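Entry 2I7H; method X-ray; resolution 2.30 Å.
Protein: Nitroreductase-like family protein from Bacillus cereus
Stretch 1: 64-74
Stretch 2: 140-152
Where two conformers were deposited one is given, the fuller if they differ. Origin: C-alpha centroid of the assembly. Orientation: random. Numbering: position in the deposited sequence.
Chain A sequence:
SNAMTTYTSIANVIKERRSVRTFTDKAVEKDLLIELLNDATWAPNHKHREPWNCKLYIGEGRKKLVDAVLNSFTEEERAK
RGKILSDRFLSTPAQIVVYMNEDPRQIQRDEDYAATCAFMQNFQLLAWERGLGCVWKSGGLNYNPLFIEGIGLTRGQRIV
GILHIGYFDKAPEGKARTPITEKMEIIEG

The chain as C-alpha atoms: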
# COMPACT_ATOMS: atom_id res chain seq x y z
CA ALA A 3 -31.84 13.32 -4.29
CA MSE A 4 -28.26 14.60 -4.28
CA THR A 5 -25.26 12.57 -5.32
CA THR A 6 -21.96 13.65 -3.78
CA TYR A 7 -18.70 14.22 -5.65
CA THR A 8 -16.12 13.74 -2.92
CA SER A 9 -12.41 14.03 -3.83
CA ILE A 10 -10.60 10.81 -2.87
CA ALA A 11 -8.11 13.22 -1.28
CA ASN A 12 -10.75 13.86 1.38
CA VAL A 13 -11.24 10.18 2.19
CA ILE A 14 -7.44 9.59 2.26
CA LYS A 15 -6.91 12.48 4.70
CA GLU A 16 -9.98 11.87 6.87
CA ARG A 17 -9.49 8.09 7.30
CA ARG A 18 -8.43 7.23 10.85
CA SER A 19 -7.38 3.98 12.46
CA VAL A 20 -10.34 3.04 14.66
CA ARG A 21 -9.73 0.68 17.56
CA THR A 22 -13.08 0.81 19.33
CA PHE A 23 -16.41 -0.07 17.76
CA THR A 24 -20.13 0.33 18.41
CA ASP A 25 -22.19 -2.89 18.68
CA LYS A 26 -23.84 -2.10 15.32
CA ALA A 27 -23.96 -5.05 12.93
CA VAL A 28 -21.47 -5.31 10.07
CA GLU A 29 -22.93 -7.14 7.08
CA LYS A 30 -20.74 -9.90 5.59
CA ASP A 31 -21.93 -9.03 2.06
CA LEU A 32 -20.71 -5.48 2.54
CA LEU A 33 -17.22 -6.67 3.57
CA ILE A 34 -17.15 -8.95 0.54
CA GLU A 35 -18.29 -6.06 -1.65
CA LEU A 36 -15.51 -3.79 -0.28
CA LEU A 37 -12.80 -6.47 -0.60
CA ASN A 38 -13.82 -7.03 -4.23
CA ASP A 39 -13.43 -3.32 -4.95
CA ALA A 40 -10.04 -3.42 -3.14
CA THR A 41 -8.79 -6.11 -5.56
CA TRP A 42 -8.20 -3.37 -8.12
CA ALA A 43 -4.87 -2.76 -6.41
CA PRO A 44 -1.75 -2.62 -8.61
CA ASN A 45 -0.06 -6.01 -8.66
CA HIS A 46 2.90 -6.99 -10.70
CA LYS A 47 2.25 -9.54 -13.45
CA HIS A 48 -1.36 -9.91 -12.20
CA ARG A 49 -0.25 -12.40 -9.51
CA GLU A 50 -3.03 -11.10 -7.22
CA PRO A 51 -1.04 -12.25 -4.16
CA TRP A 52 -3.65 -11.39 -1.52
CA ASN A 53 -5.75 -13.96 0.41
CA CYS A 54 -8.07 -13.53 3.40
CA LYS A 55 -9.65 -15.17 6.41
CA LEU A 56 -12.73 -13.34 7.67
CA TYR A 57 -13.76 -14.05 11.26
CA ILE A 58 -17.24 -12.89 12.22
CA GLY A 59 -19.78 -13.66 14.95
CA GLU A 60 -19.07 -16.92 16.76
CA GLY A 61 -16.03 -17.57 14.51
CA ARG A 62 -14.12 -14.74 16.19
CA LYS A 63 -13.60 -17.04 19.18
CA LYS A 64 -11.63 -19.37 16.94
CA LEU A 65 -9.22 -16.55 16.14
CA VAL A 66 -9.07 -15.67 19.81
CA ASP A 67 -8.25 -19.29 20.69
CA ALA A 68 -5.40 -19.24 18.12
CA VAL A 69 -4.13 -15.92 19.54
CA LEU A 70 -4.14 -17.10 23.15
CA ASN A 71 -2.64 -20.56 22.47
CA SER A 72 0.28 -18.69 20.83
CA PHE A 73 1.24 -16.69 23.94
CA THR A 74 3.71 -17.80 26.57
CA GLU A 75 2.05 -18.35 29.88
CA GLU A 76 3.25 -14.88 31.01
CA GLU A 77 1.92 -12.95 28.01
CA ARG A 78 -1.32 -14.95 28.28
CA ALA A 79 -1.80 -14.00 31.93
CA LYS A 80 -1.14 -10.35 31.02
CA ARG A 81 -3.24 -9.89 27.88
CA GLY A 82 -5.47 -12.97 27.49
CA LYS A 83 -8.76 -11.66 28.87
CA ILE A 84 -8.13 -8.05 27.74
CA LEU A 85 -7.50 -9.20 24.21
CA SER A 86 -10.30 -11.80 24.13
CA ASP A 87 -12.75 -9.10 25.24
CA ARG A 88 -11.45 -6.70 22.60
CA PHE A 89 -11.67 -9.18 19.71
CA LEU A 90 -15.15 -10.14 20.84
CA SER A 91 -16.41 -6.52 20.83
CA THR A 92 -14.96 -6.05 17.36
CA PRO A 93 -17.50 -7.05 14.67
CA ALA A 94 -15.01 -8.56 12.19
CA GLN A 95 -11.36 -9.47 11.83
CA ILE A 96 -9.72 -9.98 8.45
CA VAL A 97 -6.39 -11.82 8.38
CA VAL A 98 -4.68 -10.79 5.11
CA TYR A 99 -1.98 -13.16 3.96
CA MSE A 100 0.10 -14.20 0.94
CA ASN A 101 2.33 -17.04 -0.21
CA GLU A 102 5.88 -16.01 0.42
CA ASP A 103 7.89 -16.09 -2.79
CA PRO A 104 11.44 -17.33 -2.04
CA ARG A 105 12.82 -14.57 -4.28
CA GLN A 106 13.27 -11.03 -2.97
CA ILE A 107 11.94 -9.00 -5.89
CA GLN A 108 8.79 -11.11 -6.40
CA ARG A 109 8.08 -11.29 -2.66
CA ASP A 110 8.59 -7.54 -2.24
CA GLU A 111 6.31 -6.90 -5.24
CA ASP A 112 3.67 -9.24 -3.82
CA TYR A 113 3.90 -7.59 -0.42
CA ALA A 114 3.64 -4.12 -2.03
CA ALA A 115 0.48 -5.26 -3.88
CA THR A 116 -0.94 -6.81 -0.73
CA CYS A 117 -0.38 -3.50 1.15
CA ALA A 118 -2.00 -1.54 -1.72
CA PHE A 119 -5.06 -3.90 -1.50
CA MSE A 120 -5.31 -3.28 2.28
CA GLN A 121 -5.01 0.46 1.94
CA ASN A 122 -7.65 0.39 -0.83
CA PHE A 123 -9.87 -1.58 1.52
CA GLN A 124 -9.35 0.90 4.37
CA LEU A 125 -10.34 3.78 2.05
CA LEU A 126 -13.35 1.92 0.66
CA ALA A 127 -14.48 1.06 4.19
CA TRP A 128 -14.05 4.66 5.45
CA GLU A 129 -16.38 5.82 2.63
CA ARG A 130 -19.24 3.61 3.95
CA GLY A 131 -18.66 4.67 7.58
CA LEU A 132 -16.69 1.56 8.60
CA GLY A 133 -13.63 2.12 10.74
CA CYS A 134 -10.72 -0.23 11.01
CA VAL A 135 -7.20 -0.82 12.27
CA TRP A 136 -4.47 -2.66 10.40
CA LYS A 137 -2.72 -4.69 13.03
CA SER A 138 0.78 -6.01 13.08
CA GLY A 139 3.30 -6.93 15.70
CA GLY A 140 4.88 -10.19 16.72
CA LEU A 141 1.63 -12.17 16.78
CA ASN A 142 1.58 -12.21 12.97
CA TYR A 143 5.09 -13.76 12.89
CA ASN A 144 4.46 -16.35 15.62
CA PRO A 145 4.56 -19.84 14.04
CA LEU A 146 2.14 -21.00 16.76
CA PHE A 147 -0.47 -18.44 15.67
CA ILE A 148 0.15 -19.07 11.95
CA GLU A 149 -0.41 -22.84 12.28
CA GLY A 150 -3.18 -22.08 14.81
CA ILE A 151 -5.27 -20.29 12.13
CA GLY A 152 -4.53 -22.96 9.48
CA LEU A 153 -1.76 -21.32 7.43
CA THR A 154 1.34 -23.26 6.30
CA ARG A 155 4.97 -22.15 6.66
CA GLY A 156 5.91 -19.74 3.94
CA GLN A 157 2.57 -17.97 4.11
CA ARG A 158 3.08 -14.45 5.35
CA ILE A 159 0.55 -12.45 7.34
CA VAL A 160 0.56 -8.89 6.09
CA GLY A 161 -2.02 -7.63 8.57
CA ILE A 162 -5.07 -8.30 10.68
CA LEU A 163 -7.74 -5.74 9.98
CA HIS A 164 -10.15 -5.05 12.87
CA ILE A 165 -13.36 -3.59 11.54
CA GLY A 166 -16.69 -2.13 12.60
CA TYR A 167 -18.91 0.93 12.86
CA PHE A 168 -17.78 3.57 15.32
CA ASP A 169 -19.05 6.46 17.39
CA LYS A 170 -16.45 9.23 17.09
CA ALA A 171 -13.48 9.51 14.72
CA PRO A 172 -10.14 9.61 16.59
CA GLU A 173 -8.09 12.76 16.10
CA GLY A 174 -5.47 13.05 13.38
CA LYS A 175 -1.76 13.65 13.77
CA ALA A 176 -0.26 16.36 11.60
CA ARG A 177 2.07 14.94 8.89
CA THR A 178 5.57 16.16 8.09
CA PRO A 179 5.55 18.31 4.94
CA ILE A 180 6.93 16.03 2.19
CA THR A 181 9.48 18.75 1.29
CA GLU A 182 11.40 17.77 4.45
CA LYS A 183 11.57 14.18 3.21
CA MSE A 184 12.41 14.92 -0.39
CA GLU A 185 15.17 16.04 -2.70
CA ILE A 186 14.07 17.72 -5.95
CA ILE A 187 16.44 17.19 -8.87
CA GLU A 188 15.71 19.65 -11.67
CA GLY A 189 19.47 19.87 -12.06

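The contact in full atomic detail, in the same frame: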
# COMPACT_ATOMS: atom_id res chain seq x y z
N LYS A 64 -12.63 -18.46 17.49
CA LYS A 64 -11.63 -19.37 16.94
C LYS A 64 -10.30 -18.66 16.77
O LYS A 64 -9.26 -19.23 17.06
CB LYS A 64 -12.09 -19.96 15.61
CG LYS A 64 -13.20 -20.94 15.73
CD LYS A 64 -12.86 -22.19 14.96
CE LYS A 64 -14.03 -23.15 15.00
NZ LYS A 64 -15.01 -22.69 14.00
N LEU A 65 -10.38 -17.42 16.29
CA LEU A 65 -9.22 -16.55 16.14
C LEU A 65 -8.64 -16.28 17.50
O LEU A 65 -7.43 -16.38 17.69
CB LEU A 65 -9.64 -15.21 15.52
CG LEU A 65 -8.68 -14.49 14.58
CD1 LEU A 65 -8.79 -12.98 14.74
CD2 LEU A 65 -7.28 -14.92 14.71
N VAL A 66 -9.51 -15.92 18.45
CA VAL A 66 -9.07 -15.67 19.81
C VAL A 66 -8.32 -16.87 20.38
O VAL A 66 -7.25 -16.70 20.96
CB VAL A 66 -10.23 -15.26 20.74
CG1 VAL A 66 -9.79 -15.33 22.20
CG2 VAL A 66 -10.67 -13.87 20.41
N ASP A 67 -8.87 -18.07 20.19
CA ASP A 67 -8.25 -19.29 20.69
C ASP A 67 -6.83 -19.47 20.10
O ASP A 67 -5.88 -19.75 20.82
CB ASP A 67 -9.16 -20.51 20.43
CG ASP A 67 -10.40 -20.55 21.35
OD1 ASP A 67 -10.54 -19.69 22.25
OD2 ASP A 67 -11.24 -21.46 21.16
N ALA A 68 -6.70 -19.25 18.79
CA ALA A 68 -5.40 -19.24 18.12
C ALA A 68 -4.45 -18.17 18.69
O ALA A 68 -3.28 -18.46 18.94
CB ALA A 68 -5.57 -19.12 16.61
N VAL A 69 -4.96 -16.97 18.95
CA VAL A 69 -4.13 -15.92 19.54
C VAL A 69 -3.59 -16.34 20.91
O VAL A 69 -2.39 -16.25 21.17
CB VAL A 69 -4.88 -14.55 19.68
CG1 VAL A 69 -3.99 -13.57 20.44
CG2 VAL A 69 -5.25 -13.98 18.32
N LEU A 70 -4.50 -16.77 21.79
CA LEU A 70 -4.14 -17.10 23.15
C LEU A 70 -3.19 -18.30 23.25
O LEU A 70 -2.31 -18.31 24.10
CB LEU A 70 -5.40 -17.31 23.99
CG LEU A 70 -6.26 -16.06 24.17
CD1 LEU A 70 -7.34 -16.35 25.18
CD2 LEU A 70 -5.43 -14.84 24.60
N ASN A 71 -3.43 -19.32 22.44
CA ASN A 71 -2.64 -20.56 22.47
C ASN A 71 -1.22 -20.31 22.00
O ASN A 71 -0.34 -21.15 22.18
CB ASN A 71 -3.29 -21.65 21.61
CG ASN A 71 -4.51 -22.25 22.27
OD1 ASN A 71 -4.68 -22.15 23.49
ND2 ASN A 71 -5.36 -22.89 21.48
N SER A 72 -1.02 -19.13 21.39
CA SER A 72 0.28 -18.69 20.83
C SER A 72 1.15 -17.91 21.82
O SER A 72 2.34 -17.74 21.59
CB SER A 72 0.08 -17.88 19.54
OG SER A 72 -0.15 -16.49 19.78
N PHE A 73 0.55 -17.41 22.89
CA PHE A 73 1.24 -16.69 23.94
C PHE A 73 1.96 -17.62 24.89
O PHE A 73 1.51 -18.74 25.16
CB PHE A 73 0.27 -15.80 24.75
CG PHE A 73 -0.30 -14.64 23.97
CD1 PHE A 73 -1.44 -13.97 24.43
CD2 PHE A 73 0.29 -14.22 22.77
CE1 PHE A 73 -1.98 -12.90 23.72
CE2 PHE A 73 -0.24 -13.15 22.05
CZ PHE A 73 -1.37 -12.48 22.52
N THR A 74 3.09 -17.15 25.41
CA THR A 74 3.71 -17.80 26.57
C THR A 74 2.74 -17.65 27.72
O THR A 74 1.80 -16.87 27.65
CB THR A 74 5.03 -17.15 26.97
OG1 THR A 74 4.81 -15.75 27.18
CG2 THR A 74 6.07 -17.35 25.85
N GLY A 140 4.34 -8.85 16.64
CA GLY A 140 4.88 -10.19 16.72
C GLY A 140 3.92 -11.35 16.58
O GLY A 140 4.35 -12.45 16.24
N LEU A 141 2.64 -11.11 16.85
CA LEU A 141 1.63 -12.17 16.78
C LEU A 141 1.58 -12.75 15.36
O LEU A 141 1.54 -13.97 15.18
CB LEU A 141 0.26 -11.62 17.22
CG LEU A 141 -0.96 -12.47 16.90
CD1 LEU A 141 -1.03 -13.70 17.88
CD2 LEU A 141 -2.25 -11.60 16.93
N ASN A 142 1.65 -11.86 14.37
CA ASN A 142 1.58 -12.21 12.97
C ASN A 142 2.79 -13.00 12.47
O ASN A 142 2.75 -13.58 11.38
CB ASN A 142 1.42 -10.93 12.14
CG ASN A 142 0.15 -10.14 12.49
OD1 ASN A 142 -0.62 -10.54 13.38
ND2 ASN A 142 -0.09 -9.02 11.78
N TYR A 143 3.86 -13.04 13.27
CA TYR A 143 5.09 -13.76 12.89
C TYR A 143 5.28 -15.04 13.70
O TYR A 143 6.18 -15.83 13.43
CB TYR A 143 6.34 -12.85 13.02
CG TYR A 143 6.32 -11.60 12.17
CD1 TYR A 143 5.51 -10.51 12.51
CD2 TYR A 143 7.13 -11.50 11.03
CE1 TYR A 143 5.48 -9.34 11.73
CE2 TYR A 143 7.14 -10.34 10.24
CZ TYR A 143 6.32 -9.27 10.59
OH TYR A 143 6.33 -8.15 9.83
N ASN A 144 4.40 -15.23 14.69
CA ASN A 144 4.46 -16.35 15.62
C ASN A 144 4.00 -17.64 14.92
O ASN A 144 2.85 -17.73 14.50
CB ASN A 144 3.61 -16.03 16.86
CG ASN A 144 3.84 -17.01 17.98
OD1 ASN A 144 4.01 -18.19 17.75
ND2 ASN A 144 3.84 -16.51 19.20
N PRO A 145 4.91 -18.62 14.77
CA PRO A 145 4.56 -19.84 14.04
C PRO A 145 3.42 -20.63 14.70
O PRO A 145 2.70 -21.36 14.01
CB PRO A 145 5.89 -20.64 14.02
CG PRO A 145 6.72 -20.07 15.09
CD PRO A 145 6.31 -18.62 15.21
N LEU A 146 3.26 -20.44 16.01
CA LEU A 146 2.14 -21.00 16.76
C LEU A 146 0.79 -20.41 16.35
O LEU A 146 -0.19 -21.14 16.24
CB LEU A 146 2.35 -20.86 18.28
CG LEU A 146 3.36 -21.80 18.97
CD1 LEU A 146 3.60 -21.37 20.41
CD2 LEU A 146 2.97 -23.27 18.87
N PHE A 147 0.74 -19.10 16.14
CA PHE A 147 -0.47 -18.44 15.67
C PHE A 147 -0.78 -18.81 14.21
O PHE A 147 -1.93 -19.08 13.84
CB PHE A 147 -0.35 -16.91 15.86
CG PHE A 147 -1.51 -16.14 15.31
CD1 PHE A 147 -1.34 -15.29 14.22
CD2 PHE A 147 -2.80 -16.31 15.84
CE1 PHE A 147 -2.42 -14.60 13.68
CE2 PHE A 147 -3.88 -15.63 15.32
CZ PHE A 147 -3.68 -14.76 14.22
N ILE A 148 0.27 -18.82 13.38
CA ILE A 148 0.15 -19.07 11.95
C ILE A 148 -0.42 -20.46 11.65
O ILE A 148 -1.30 -20.60 10.79
CB ILE A 148 1.52 -18.87 11.24
CG1 ILE A 148 1.99 -17.41 11.39
CG2 ILE A 148 1.42 -19.24 9.76
CD1 ILE A 148 3.54 -17.19 11.29
N GLU A 149 0.09 -21.46 12.36
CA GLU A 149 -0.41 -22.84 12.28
C GLU A 149 -1.79 -22.90 12.95
O GLU A 149 -2.71 -23.52 12.42
CB GLU A 149 0.62 -23.81 12.90
CG GLU A 149 0.06 -24.95 13.73
CD GLU A 149 0.36 -24.83 15.25
OE1 GLU A 149 -0.59 -24.58 16.05
OE2 GLU A 149 1.55 -25.01 15.65
N GLY A 150 -1.92 -22.22 14.08
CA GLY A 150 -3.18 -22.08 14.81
C GLY A 150 -4.38 -21.60 14.00
O GLY A 150 -5.50 -22.02 14.28
N ILE A 151 -4.16 -20.71 13.02
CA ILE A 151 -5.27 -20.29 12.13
C ILE A 151 -5.29 -21.03 10.79
O ILE A 151 -6.01 -20.63 9.87
CB ILE A 151 -5.33 -18.74 11.89
CG1 ILE A 151 -4.05 -18.22 11.21
CG2 ILE A 151 -5.67 -17.99 13.17
CD1 ILE A 151 -4.12 -16.76 10.77
N GLY A 152 -4.51 -22.11 10.67
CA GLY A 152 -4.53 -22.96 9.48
C GLY A 152 -3.69 -22.54 8.27
O GLY A 152 -3.93 -23.02 7.15
O HOH W 1 -2.44 -20.87 18.04
O HOH W 2 2.41 -14.27 19.96

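Contact between stretch 64-74, whose first part belongs to a helix that begins earlier in the chain, and stretch 140-152, whose short helix 145-150 runs nearly antiparallel to the first (154° between N-to-C directions; closest approach of the axes 8.3 Å). The small residues A68, S72 and G150 lie where the backbones come nearest: the CA atoms of A68 and G150 are 4.9 Å apart, those of S72 and L146 5.0 Å.

Apolar packing centres on F147. Its CA-to-CB bond points sideways, but with chi1 at t the ring reaches back to the first helix. L65 CD2 lies at the ring edge, 3.5 Å from F147 CE2, and the backbone C of A68 also meets the edge, 3.8 Å from F147 CD2; V69 CG2 approaches F147 CE2 obliquely at 3.7 Å. I151, the first residue to leave helical phi/psi, extends this apolar patch: its CG2 is 3.6 Å from A68 CB and 3.8 Å from L65 CD2. Towards the other end, L141 from the 3-10 segment places CD1 3.9 Å from V69 CG1 and 4.3 Å from F73 CE2. F73 starts with its CA-to-CB bond pointing away, yet the end of its side chain comes nearer.

The backbones also pack closely where side chains are small. A68 CB sits 3.7 Å from G150 O. A CB modelled on G150 would point toward the first helix, a tight 3.3 Å from A68 CB, and would clash within its own helix at 2.8 Å from L146 O. S72 CB packs 3.8 Å from F147 CB, and S72 CA is 3.9 Å from L146 CB.

Polar contacts cluster around S72 and N144. The one direct hydrogen bond across the contact runs from N144 ND2 to S72 O; at 3.1 Å but with an angle of 126°, it is weak. The same amide works in both directions: N144 OD1 accepts from L146 N at 2.9 Å, capping the start of helix 145-150. S72 OG donates to V69 O at 2.6 Å, turning its hydroxyl back onto the backbone of its own stretch, while S72 OG also lies 3.5 Å from L141 CD1.

Two waters bridge the stretches. Water 1 donates to A68 O (2.7 Å) and to L146 O (2.9 Å), linking carbonyls of the two helices that cannot bond to each other directly. Water 2 accepts from N144 ND2 at 2.8 Å and donates weakly to S72 OG at 3.4 Å, adding a second, indirect link between these two residues.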